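PDB 5BSZ: N-methyltransferase from Streptoalloteichus sp. ATCC 53650, which probably transfers a methyl group from S-adenosylmethionine to the amino nitrogen of a deoxysugar, as a sugar N-methyltransferase of the kedarcidin pathway. Local coordinates for residues Glu76-Pro79 with Ala80-Ala83; Glu33-Trp36 with Val37-Val40; Asp195-Gly198 with Val199-Phe202; Val233-Pro236 with Arg237-Leu240. All blocks are in the same frame, centred on the assembly; numbering follows the deposited sequence.

Contact 1 of 4, residues Glu76-Pro79 with Ala80-Ala83. With SAH (S-adenosyl-L-homocysteine), chain B.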
loop_
_atom_site.group_PDB
_atom_site.type_symbol
_atom_site.label_atom_id
_atom_site.label_comp_id
_atom_site.label_asym_id
_atom_site.label_seq_id
_atom_site.Cartn_x
_atom_site.Cartn_y
_atom_site.Cartn_z
ATOM N N GLU A 76 3.092 -26.916 -15.884
ATOM C CA GLU A 76 2.851 -25.713 -15.034
ATOM C C GLU A 76 3.933 -24.675 -15.363
ATOM O O GLU A 76 5.121 -25.015 -15.369
ATOM C CB GLU A 76 2.969 -26.159 -13.590
ATOM C CG GLU A 76 2.295 -25.418 -12.465
ATOM C CD GLU A 76 1.378 -24.271 -12.796
ATOM O OE1 GLU A 76 0.166 -24.449 -12.701
ATOM O OE2 GLU A 76 1.920 -23.179 -13.049
ATOM N N LEU A 77 3.535 -23.443 -15.676
ATOM C CA LEU A 77 4.484 -22.372 -15.956
ATOM C C LEU A 77 5.133 -21.815 -14.725
ATOM O O LEU A 77 6.255 -21.336 -14.784
ATOM C CB LEU A 77 3.881 -21.258 -16.805
ATOM C CG LEU A 77 4.812 -20.157 -17.316
ATOM C CD1 LEU A 77 5.893 -20.826 -18.185
ATOM C CD2 LEU A 77 3.959 -19.186 -18.092
ATOM N N SER A 78 4.496 -21.950 -13.580
ATOM C CA SER A 78 5.020 -21.298 -12.398
ATOM C C SER A 78 6.067 -22.226 -11.773
ATOM O O SER A 78 5.741 -23.341 -11.405
ATOM C CB SER A 78 3.920 -21.073 -11.373
ATOM O OG SER A 78 4.514 -20.796 -10.122
ATOM N N PRO A 79 7.325 -21.774 -11.650
ATOM C CA PRO A 79 8.327 -22.645 -11.017
ATOM C C PRO A 79 7.929 -23.105 -9.603
ATOM O O PRO A 79 8.171 -24.237 -9.214
ATOM C CB PRO A 79 9.608 -21.783 -10.991
ATOM C CG PRO A 79 9.267 -20.452 -11.588
ATOM C CD PRO A 79 7.900 -20.527 -12.205
ATOM N N ALA A 80 7.298 -22.242 -8.833
ATOM C CA ALA A 80 6.913 -22.592 -7.484
ATOM C C ALA A 80 5.869 -23.700 -7.497
ATOM O O ALA A 80 6.015 -24.680 -6.769
ATOM C CB ALA A 80 6.364 -21.371 -6.748
ATOM N N MET A 81 4.820 -23.546 -8.316
ATOM C CA MET A 81 3.787 -24.569 -8.429
ATOM C C MET A 81 4.350 -25.895 -8.919
ATOM O O MET A 81 3.921 -26.946 -8.412
ATOM C CB MET A 81 2.618 -24.183 -9.347
ATOM C CG MET A 81 1.810 -22.974 -8.950
ATOM S SD MET A 81 0.948 -23.170 -7.378
ATOM C CE MET A 81 2.336 -23.133 -6.273
ATOM N N ARG A 82 5.224 -25.826 -9.928
ATOM C CA ARG A 82 5.775 -27.024 -10.557
ATOM C C ARG A 82 6.507 -27.821 -9.483
ATOM O O ARG A 82 6.376 -29.047 -9.414
ATOM C CB ARG A 82 6.707 -26.680 -11.709
ATOM C CG ARG A 82 7.184 -27.878 -12.527
ATOM C CD ARG A 82 8.667 -27.823 -12.903
ATOM N NE ARG A 82 9.540 -28.048 -11.758
ATOM C CZ ARG A 82 9.850 -29.253 -11.289
ATOM N NH1 ARG A 82 10.643 -29.358 -10.235
ATOM N NH2 ARG A 82 9.364 -30.354 -11.877
ATOM N N ALA A 83 7.267 -27.120 -8.647
ATOM C CA ALA A 83 8.070 -27.800 -7.624
ATOM C C ALA A 83 7.161 -28.378 -6.559
ATOM O O ALA A 83 7.410 -29.487 -6.123
ATOM C CB ALA A 83 9.122 -26.877 -7.005
HETATM N N SAH B . -5.874 -26.511 -12.935
HETATM C CA SAH B . -5.461 -26.038 -11.560
HETATM C CB SAH B . -4.801 -24.642 -11.537
HETATM C CG SAH B . -5.542 -23.415 -11.064
HETATM S SD SAH B . -4.689 -21.875 -11.039
HETATM C C SAH B . -6.674 -26.245 -10.702
HETATM O O SAH B . -7.783 -26.532 -11.133
HETATM O OXT SAH B . -6.531 -26.279 -9.518
HETATM C "C5'" SAH B . -4.185 -21.564 -12.710
HETATM C "C4'" SAH B . -2.767 -22.124 -12.934
HETATM O "O4'" SAH B . -2.363 -21.942 -14.305
HETATM C "C3'" SAH B . -1.699 -21.394 -12.125
HETATM O "O3'" SAH B . -1.029 -22.370 -11.331
HETATM C "C2'" SAH B . -0.707 -20.787 -13.105
HETATM O "O2'" SAH B . 0.666 -20.887 -12.648
HETATM C "C1'" SAH B . -0.990 -21.588 -14.349
HETATM N N9 SAH B . -0.703 -20.897 -15.621
HETATM C C8 SAH B . -0.967 -19.595 -15.942
HETATM N N7 SAH B . -0.535 -19.324 -17.194
HETATM C C5 SAH B . 0.045 -20.464 -17.654
HETATM C C6 SAH B . 0.713 -20.847 -18.895
HETATM N N6 SAH B . 0.799 -19.891 -19.838
HETATM N N1 SAH B . 1.143 -22.125 -18.999
HETATM C C2 SAH B . 1.048 -23.013 -18.004
HETATM N N3 SAH B . 0.445 -22.749 -16.832
HETATM C C4 SAH B . -0.066 -21.512 -16.619
HETATM O O HOH W 1 7.159 -19.304 -8.954
HETATM O O HOH W 2 10.398 -25.509 -10.325
#
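S78 caps the helix that begins at P79. Its carbonyl O accepts from R82 N (2.9 Å), and its OG, the N-cap oxygen, takes a straight but weak bond from M81 N (3.3 Å). OG is also hydrogen-bonded to the carbonyl O of G16, and a water donates to it while accepting from A80 N. P79 O then takes A83 N (3.1 Å), the next bond along the helix. E76 grips the S-adenosyl-L-homocysteine ribose with both carboxylate oxygens, OE1 to O3' (2.8 Å) and OE2 to O2' (2.6 Å). S78 N donates to the anti lone pair of that same OE2 (2.9 Å), so the capping residue also holds the first-shell carboxylate, and G57 N binds OE1. An acidic residue at the end of this strand, clasping the ribose diol, is a hallmark of Rossmann-like methyltransferases. Packing is lighter: E76 CG lies 3.4 Å from M81 CB, and M81 CG meets S78 CB. M81 runs on to V18 and L21 of helix 18-24, while P79 and R82 lean on Q96 of strand 94-96, where strand 71-76 passes into helix 79-88.

Contact 2 of 4, residues Glu33-Trp36 with Val37-Val40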
loop_
_atom_site.group_PDB
_atom_site.type_symbol
_atom_site.label_atom_id
_atom_site.label_comp_id
_atom_site.label_asym_id
_atom_site.label_seq_id
_atom_site.Cartn_x
_atom_site.Cartn_y
_atom_site.Cartn_z
ATOM N N GLU A 33 -14.209 -33.164 -9.169
ATOM C CA GLU A 33 -13.717 -32.677 -10.459
ATOM C C GLU A 33 -12.845 -33.740 -11.144
ATOM O O GLU A 33 -13.004 -33.960 -12.338
ATOM C CB GLU A 33 -13.007 -31.324 -10.305
ATOM C CG GLU A 33 -13.874 -30.187 -9.756
ATOM C CD GLU A 33 -13.142 -28.874 -9.497
ATOM O OE1 GLU A 33 -11.908 -28.882 -9.310
ATOM O OE2 GLU A 33 -13.820 -27.818 -9.416
ATOM N N ALA A 34 -11.948 -34.384 -10.392
ATOM C CA ALA A 34 -11.193 -35.514 -10.929
ATOM C C ALA A 34 -12.131 -36.583 -11.483
ATOM O O ALA A 34 -11.899 -37.169 -12.536
ATOM C CB ALA A 34 -10.272 -36.073 -9.878
ATOM N N GLU A 35 -13.229 -36.809 -10.772
ATOM C CA GLU A 35 -14.259 -37.735 -11.227
ATOM C C GLU A 35 -14.890 -37.358 -12.557
ATOM O O GLU A 35 -15.101 -38.245 -13.434
ATOM C CB GLU A 35 -15.286 -37.958 -10.092
ATOM C CG GLU A 35 -16.478 -38.851 -10.411
ATOM C CD GLU A 35 -16.084 -40.216 -10.935
ATOM O OE1 GLU A 35 -16.871 -40.763 -11.752
ATOM O OE2 GLU A 35 -14.947 -40.691 -10.653
ATOM N N TRP A 36 -15.214 -36.068 -12.751
ATOM C CA TRP A 36 -15.657 -35.673 -14.094
ATOM C C TRP A 36 -14.722 -36.160 -15.187
ATOM O O TRP A 36 -15.143 -36.698 -16.206
ATOM C CB TRP A 36 -15.762 -34.171 -14.312
ATOM C CG TRP A 36 -16.595 -33.410 -13.345
ATOM C CD1 TRP A 36 -17.653 -33.870 -12.613
ATOM C CD2 TRP A 36 -16.434 -32.022 -13.009
ATOM N NE1 TRP A 36 -18.140 -32.855 -11.807
ATOM C CE2 TRP A 36 -17.438 -31.705 -12.059
ATOM C CE3 TRP A 36 -15.556 -31.017 -13.432
ATOM C CZ2 TRP A 36 -17.581 -30.431 -11.522
ATOM C CZ3 TRP A 36 -15.703 -29.732 -12.888
ATOM C CH2 TRP A 36 -16.709 -29.458 -11.959
ATOM N N VAL A 37 -13.434 -35.895 -15.001
ATOM C CA VAL A 37 -12.437 -36.220 -16.013
ATOM C C VAL A 37 -12.405 -37.750 -16.224
ATOM O O VAL A 37 -12.499 -38.223 -17.354
ATOM C CB VAL A 37 -11.023 -35.739 -15.585
ATOM C CG1 VAL A 37 -9.978 -36.197 -16.613
ATOM C CG2 VAL A 37 -10.992 -34.212 -15.446
ATOM N N ARG A 38 -12.296 -38.504 -15.141
ATOM C CA ARG A 38 -12.189 -39.965 -15.204
ATOM C C ARG A 38 -13.360 -40.551 -16.019
ATOM O O ARG A 38 -13.199 -41.357 -16.943
ATOM C CB ARG A 38 -12.166 -40.566 -13.786
ATOM C CG ARG A 38 -12.165 -42.109 -13.774
ATOM C CD ARG A 38 -12.587 -42.710 -12.433
ATOM N NE ARG A 38 -14.039 -42.665 -12.375
ATOM C CZ ARG A 38 -14.840 -43.496 -13.057
ATOM N NH1 ARG A 38 -14.351 -44.540 -13.730
ATOM N NH2 ARG A 38 -16.152 -43.294 -13.014
ATOM N N ARG A 39 -14.551 -40.078 -15.682
ATOM C CA ARG A 39 -15.802 -40.582 -16.238
ATOM C C ARG A 39 -15.913 -40.272 -17.710
ATOM O O ARG A 39 -16.205 -41.162 -18.519
ATOM C CB ARG A 39 -16.982 -39.985 -15.462
ATOM C CG ARG A 39 -18.367 -40.427 -15.883
ATOM C CD ARG A 39 -19.435 -39.538 -15.248
ATOM N NE ARG A 39 -20.358 -39.101 -16.291
ATOM C CZ ARG A 39 -21.645 -38.837 -16.114
ATOM N NH1 ARG A 39 -22.379 -38.462 -17.153
ATOM N NH2 ARG A 39 -22.195 -38.925 -14.911
ATOM N N VAL A 40 -15.697 -39.011 -18.089
ATOM C CA VAL A 40 -15.821 -38.605 -19.478
ATOM C C VAL A 40 -14.756 -39.311 -20.358
ATOM O O VAL A 40 -14.990 -39.675 -21.508
ATOM C CB VAL A 40 -15.660 -37.062 -19.589
ATOM C CG1 VAL A 40 -15.404 -36.666 -21.014
ATOM C CG2 VAL A 40 -16.883 -36.324 -19.047
#
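E35 and R38, three residues apart on helix 30-44, form a two-pronged salt bridge on its outer side. R38 grips the carboxylate side-on: NE reaches OE2 of E35 (2.8 Å, 170° at the hydrogen), and NH2 reaches OE1 (2.9 Å). Both oxygens use their syn lone pairs, and the carboxylate and guanidinium planes lie only 22° apart, giving a flat ring of bonds. E35 sends CG anti to its backbone nitrogen (chi1 177°) and then bends at chi2, which swings the carboxylate alongside the arginine. Both residues are partly exposed. R39, the next arginine, carries its guanidinium away from E35 to a salt bridge with D232, while its CB stays beside E35 O and OE1.

The buried side is built differently. A34 and V37 pack on helix 60-65, with V37 also meeting L114, and V40 rests on V242 of strand 240-245. The indole of W36 lies with one face over E33 CA, toward the rim of the ring, and packs on L240 at the start of strand 240-245. Backbone bonds run all round the turn: R38 N to A34 O, R39 N to E35 O and V40 N to W36 O (each 3.0 Å), with V37 N to E33 O weak at 3.3 Å.

The helix is thus amphipathic: largely apolar side chains dock it on the Rossmann-like core, where buried E33 is satisfied by H61 and K28, and outside the i, i+3 ion pair probably balances charge, its electrostatic contribution probably weakened by solvent.

Contact 3 of 4, residues Asp195-Gly198 with Val199-Phe202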
loop_
_atom_site.group_PDB
_atom_site.type_symbol
_atom_site.label_atom_id
_atom_site.label_comp_id
_atom_site.label_asym_id
_atom_site.label_seq_id
_atom_site.Cartn_x
_atom_site.Cartn_y
_atom_site.Cartn_z
ATOM N N ASP A 195 0.841 -12.811 12.371
ATOM C CA ASP A 195 1.427 -13.765 13.323
ATOM C C ASP A 195 2.444 -13.010 14.160
ATOM O O ASP A 195 2.453 -11.776 14.145
ATOM C CB ASP A 195 2.105 -14.943 12.609
ATOM C CG ASP A 195 3.182 -14.521 11.628
ATOM O OD1 ASP A 195 3.315 -15.263 10.650
ATOM O OD2 ASP A 195 3.905 -13.498 11.760
ATOM N N ALA A 196 3.360 -13.733 14.801
ATOM C CA ALA A 196 4.284 -13.113 15.754
ATOM C C ALA A 196 5.270 -12.224 15.035
ATOM O O ALA A 196 5.881 -11.355 15.656
ATOM C CB ALA A 196 5.037 -14.174 16.567
ATOM N N THR A 197 5.430 -12.434 13.729
ATOM C CA THR A 197 6.372 -11.656 12.951
ATOM C C THR A 197 5.762 -10.321 12.489
ATOM O O THR A 197 6.485 -9.482 11.973
ATOM C CB THR A 197 6.958 -12.453 11.747
ATOM O OG1 THR A 197 5.940 -12.735 10.771
ATOM C CG2 THR A 197 7.585 -13.787 12.197
ATOM N N GLY A 198 4.449 -10.139 12.618
ATOM C CA GLY A 198 3.803 -8.914 12.123
ATOM C C GLY A 198 2.599 -9.183 11.242
ATOM O O GLY A 198 1.986 -10.274 11.257
ATOM N N VAL A 199 2.241 -8.134 10.507
ATOM C CA VAL A 199 1.104 -8.144 9.609
ATOM C C VAL A 199 1.613 -7.976 8.180
ATOM O O VAL A 199 2.544 -7.203 7.914
ATOM C CB VAL A 199 0.147 -6.979 9.907
ATOM C CG1 VAL A 199 -1.042 -6.977 8.968
ATOM C CG2 VAL A 199 -0.333 -7.087 11.350
ATOM N N ARG A 200 0.985 -8.710 7.262
ATOM C CA ARG A 200 1.285 -8.589 5.835
ATOM C C ARG A 200 0.005 -8.463 5.057
ATOM O O ARG A 200 -1.019 -8.979 5.495
ATOM C CB ARG A 200 2.031 -9.817 5.336
ATOM C CG ARG A 200 3.400 -9.873 5.968
ATOM C CD ARG A 200 4.085 -11.203 5.727
ATOM N NE ARG A 200 5.492 -11.165 6.123
ATOM C CZ ARG A 200 5.953 -10.977 7.364
ATOM N NH1 ARG A 200 7.265 -10.985 7.562
ATOM N NH2 ARG A 200 5.143 -10.772 8.409
ATOM N N HIS A 201 0.057 -7.715 3.955
ATOM C CA HIS A 201 -1.068 -7.557 3.041
ATOM C C HIS A 201 -0.591 -7.995 1.655
ATOM O O HIS A 201 0.520 -7.635 1.232
ATOM C CB HIS A 201 -1.524 -6.119 3.009
ATOM C CG HIS A 201 -2.534 -5.814 1.947
ATOM N ND1 HIS A 201 -2.469 -4.693 1.156
ATOM C CD2 HIS A 201 -3.638 -6.475 1.548
ATOM C CE1 HIS A 201 -3.497 -4.669 0.325
ATOM N NE2 HIS A 201 -4.210 -5.753 0.532
ATOM N N PHE A 202 -1.391 -8.821 0.984
ATOM C CA PHE A 202 -1.028 -9.330 -0.329
ATOM C C PHE A 202 -2.186 -8.994 -1.252
ATOM O O PHE A 202 -3.353 -9.067 -0.834
ATOM C CB PHE A 202 -0.859 -10.858 -0.356
ATOM C CG PHE A 202 0.143 -11.422 0.608
ATOM C CD1 PHE A 202 1.392 -11.840 0.154
ATOM C CD2 PHE A 202 -0.181 -11.632 1.950
ATOM C CE1 PHE A 202 2.314 -12.430 1.019
ATOM C CE2 PHE A 202 0.739 -12.207 2.814
ATOM C CZ PHE A 202 1.996 -12.597 2.352
HETATM O O HOH W 3 2.388 -12.275 8.849
#
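The tip of the beta hairpin joining strands 184-195 and 198-209 brings T197 against R200. T197 OG1 lies 3.2 Å from R200 NH2, set obliquely to the guanidinium. R200 reaches back on a chain extended from CG to NE, which a chi1 of -67° directs toward T197. The turn, D195 to G198, is type I, closed by D195 N to G198 O and G198 N to D195 O, both 3.0 Å. Its inner brace is an Asx turn: D195 OD2 accepts from T197 N (2.7 Å) on its anti side, 32° out of the carboxylate plane. OD2 also lies near T197 OG1, at a separation too short to be trusted. Toward R200 NH2 the same oxygen stays 4.5 Å away, well out of the guanidinium plane, so charge attraction alone is left, while D195 OD1 pairs with R170. A water donates to G198 O and weakly accepts from R200 NH2. G198 has backbone angles (phi 129°) that bring the CB position up against T197 O, which suits glycine. Residues V199 to F202 pair antiparallel with a strand of a second subunit, continuing the sheet across the interface, and H201 meets H201 of a third subunit.

Contact 4 of 4, residues Val233-Pro236 with Arg237-Leu240. With THM (thymidine), chain G.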
loop_
_atom_site.group_PDB
_atom_site.type_symbol
_atom_site.label_atom_id
_atom_site.label_comp_id
_atom_site.label_asym_id
_atom_site.label_seq_id
_atom_site.Cartn_x
_atom_site.Cartn_y
_atom_site.Cartn_z
ATOM N N VAL A 233 -21.835 -32.940 -16.497
ATOM C CA VAL A 233 -20.622 -32.930 -15.691
ATOM C C VAL A 233 -20.116 -31.503 -15.735
ATOM O O VAL A 233 -20.633 -30.701 -16.505
ATOM C CB VAL A 233 -19.530 -33.852 -16.299
ATOM C CG1 VAL A 233 -19.758 -35.297 -15.877
ATOM C CG2 VAL A 233 -19.496 -33.748 -17.830
ATOM N N GLY A 234 -19.085 -31.190 -14.959
ATOM C CA GLY A 234 -18.668 -29.778 -14.859
ATOM C C GLY A 234 -19.638 -28.973 -13.998
ATOM O O GLY A 234 -20.545 -29.546 -13.425
ATOM N N GLN A 235 -19.402 -27.673 -13.850
ATOM C CA GLN A 235 -20.242 -26.804 -13.045
ATOM C C GLN A 235 -21.558 -26.559 -13.765
ATOM O O GLN A 235 -21.622 -26.598 -15.027
ATOM C CB GLN A 235 -19.501 -25.483 -12.740
ATOM C CG GLN A 235 -18.171 -25.707 -12.014
ATOM C CD GLN A 235 -17.593 -24.511 -11.291
ATOM O OE1 GLN A 235 -16.360 -24.400 -11.078
ATOM N NE2 GLN A 235 -18.473 -23.622 -10.860
ATOM N N PRO A 236 -22.626 -26.359 -12.977
ATOM C CA PRO A 236 -23.914 -25.987 -13.571
ATOM C C PRO A 236 -23.797 -24.747 -14.434
ATOM O O PRO A 236 -23.099 -23.813 -14.062
ATOM C CB PRO A 236 -24.791 -25.717 -12.336
ATOM C CG PRO A 236 -24.249 -26.668 -11.327
ATOM C CD PRO A 236 -22.762 -26.589 -11.532
ATOM N N ARG A 237 -24.430 -24.807 -15.598
ATOM C CA ARG A 237 -24.554 -23.735 -16.565
ATOM C C ARG A 237 -23.241 -23.555 -17.294
ATOM O O ARG A 237 -23.126 -22.735 -18.194
ATOM C CB ARG A 237 -24.993 -22.401 -15.933
ATOM C CG ARG A 237 -26.113 -22.460 -14.905
ATOM C CD ARG A 237 -26.927 -21.166 -14.944
ATOM N NE ARG A 237 -26.070 -20.019 -14.674
ATOM C CZ ARG A 237 -26.177 -18.800 -15.200
ATOM N NH1 ARG A 237 -25.277 -17.892 -14.845
ATOM N NH2 ARG A 237 -27.163 -18.459 -16.031
ATOM N N ARG A 238 -22.205 -24.312 -16.966
ATOM C CA ARG A 238 -21.141 -24.315 -17.965
ATOM C C ARG A 238 -20.677 -25.602 -18.557
ATOM O O ARG A 238 -20.261 -25.613 -19.694
ATOM C CB ARG A 238 -19.917 -23.488 -17.590
ATOM C CG ARG A 238 -19.278 -23.782 -16.289
ATOM C CD ARG A 238 -18.090 -22.816 -16.135
ATOM N NE ARG A 238 -17.080 -23.626 -15.423
ATOM C CZ ARG A 238 -16.151 -23.197 -14.586
ATOM N NH1 ARG A 238 -16.075 -21.920 -14.258
ATOM N NH2 ARG A 238 -15.258 -24.077 -14.132
ATOM N N GLY A 239 -20.696 -26.672 -17.795
ATOM C CA GLY A 239 -20.429 -27.932 -18.420
ATOM C C GLY A 239 -18.965 -28.158 -18.742
ATOM O O GLY A 239 -18.070 -27.507 -18.152
ATOM N N LEU A 240 -18.722 -29.123 -19.630
ATOM C CA LEU A 240 -17.374 -29.400 -20.079
ATOM C C LEU A 240 -17.359 -29.423 -21.568
ATOM O O LEU A 240 -18.324 -29.889 -22.178
ATOM C CB LEU A 240 -16.892 -30.737 -19.519
ATOM C CG LEU A 240 -16.688 -30.902 -18.033
ATOM C CD1 LEU A 240 -16.191 -32.317 -17.787
ATOM C CD2 LEU A 240 -15.689 -29.932 -17.403
HETATM O "O5'" THM G . -16.065 -18.674 -8.162
HETATM C "C5'" THM G . -16.587 -17.329 -8.149
HETATM C "C4'" THM G . -16.633 -16.732 -9.560
HETATM O "O4'" THM G . -17.617 -17.549 -10.198
HETATM C "C3'" THM G . -17.133 -15.266 -9.698
HETATM O "O3'" THM G . -16.175 -14.425 -10.377
HETATM C "C2'" THM G . -18.469 -15.286 -10.468
HETATM C "C1'" THM G . -18.470 -16.729 -11.002
HETATM N N1 THM G . -19.723 -17.466 -11.235
HETATM C C2 THM G . -20.282 -17.089 -12.471
HETATM O O2 THM G . -19.684 -16.188 -13.078
HETATM N N3 THM G . -21.396 -17.625 -12.964
HETATM C C4 THM G . -22.021 -18.607 -12.314
HETATM O O4 THM G . -23.076 -19.133 -12.801
HETATM C C5 THM G . -21.440 -19.037 -11.026
HETATM C C5M THM G . -22.210 -20.135 -10.341
HETATM C C6 THM G . -20.275 -18.463 -10.527
HETATM O O HOH W 4 -17.454 -26.497 -15.701
#
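Q235 O accepts from both R238 N (3.1 Å) and G239 N (2.9 Å), the latter in the carbonyl plane, the former from above it. These backbone bonds close a turn whose angles at P236 and R237 fit type II, R237 taking positive phi (75°). A water ties the loop across, accepting from Q235 N and R238 NE and donating to G239 O.

Charge and flat-group contacts come next. The Q235 amide lies over one face of the R238 guanidinium, planes 35° apart, with OE1 3.3 Å from R238 NH2 but badly angled for a hydrogen bond. That nitrogen pairs instead with D147, and W150 adds a cation-pi contact. This loop joins strand 225-230 to strand 240-245, the two antiparallel strands at one edge of the Rossmann-like sheet. At its tip R237 bends twice along its chain to point NH1 at thymidine O4 (3.2 Å), with that oxygen in the guanidinium plane.

The apolar side-chain contact at the base of the loop is V233 CG2 on L240 CD1 (3.6 Å), the side chains crossing at about a right angle. L240 CG rests on G234 CA; having no CB, G234 leaves room for G239 O beside it. V233 O, buried without a hydrogen-bond partner, meets the CA-H of G239 (3.4 Å). V233 continues onto R39 and V40 of helix 30-44.

Overall arrangement
From the N terminus, contact 2 comes first, a turn within helix 30-44. Contact 1 follows where strand 71-76 passes into helix 79-88. Contact 3 closes the hairpin between strands 184-195 and 198-209, in the separate antiparallel sheet that carries subunit contacts, and contact 4 closes the loop before strand 240-245. All four are local and in series; none nests or crosses. Contacts 2 and 4 alone touch, W36 packing on G234 and Q235 and V40 on V233, which joins the helix to the loop between the last two strands. Contact 1 lies about 27 Å from contact 4, centre to centre, across the chain's centre; they meet cofactor product and thymidine respectively.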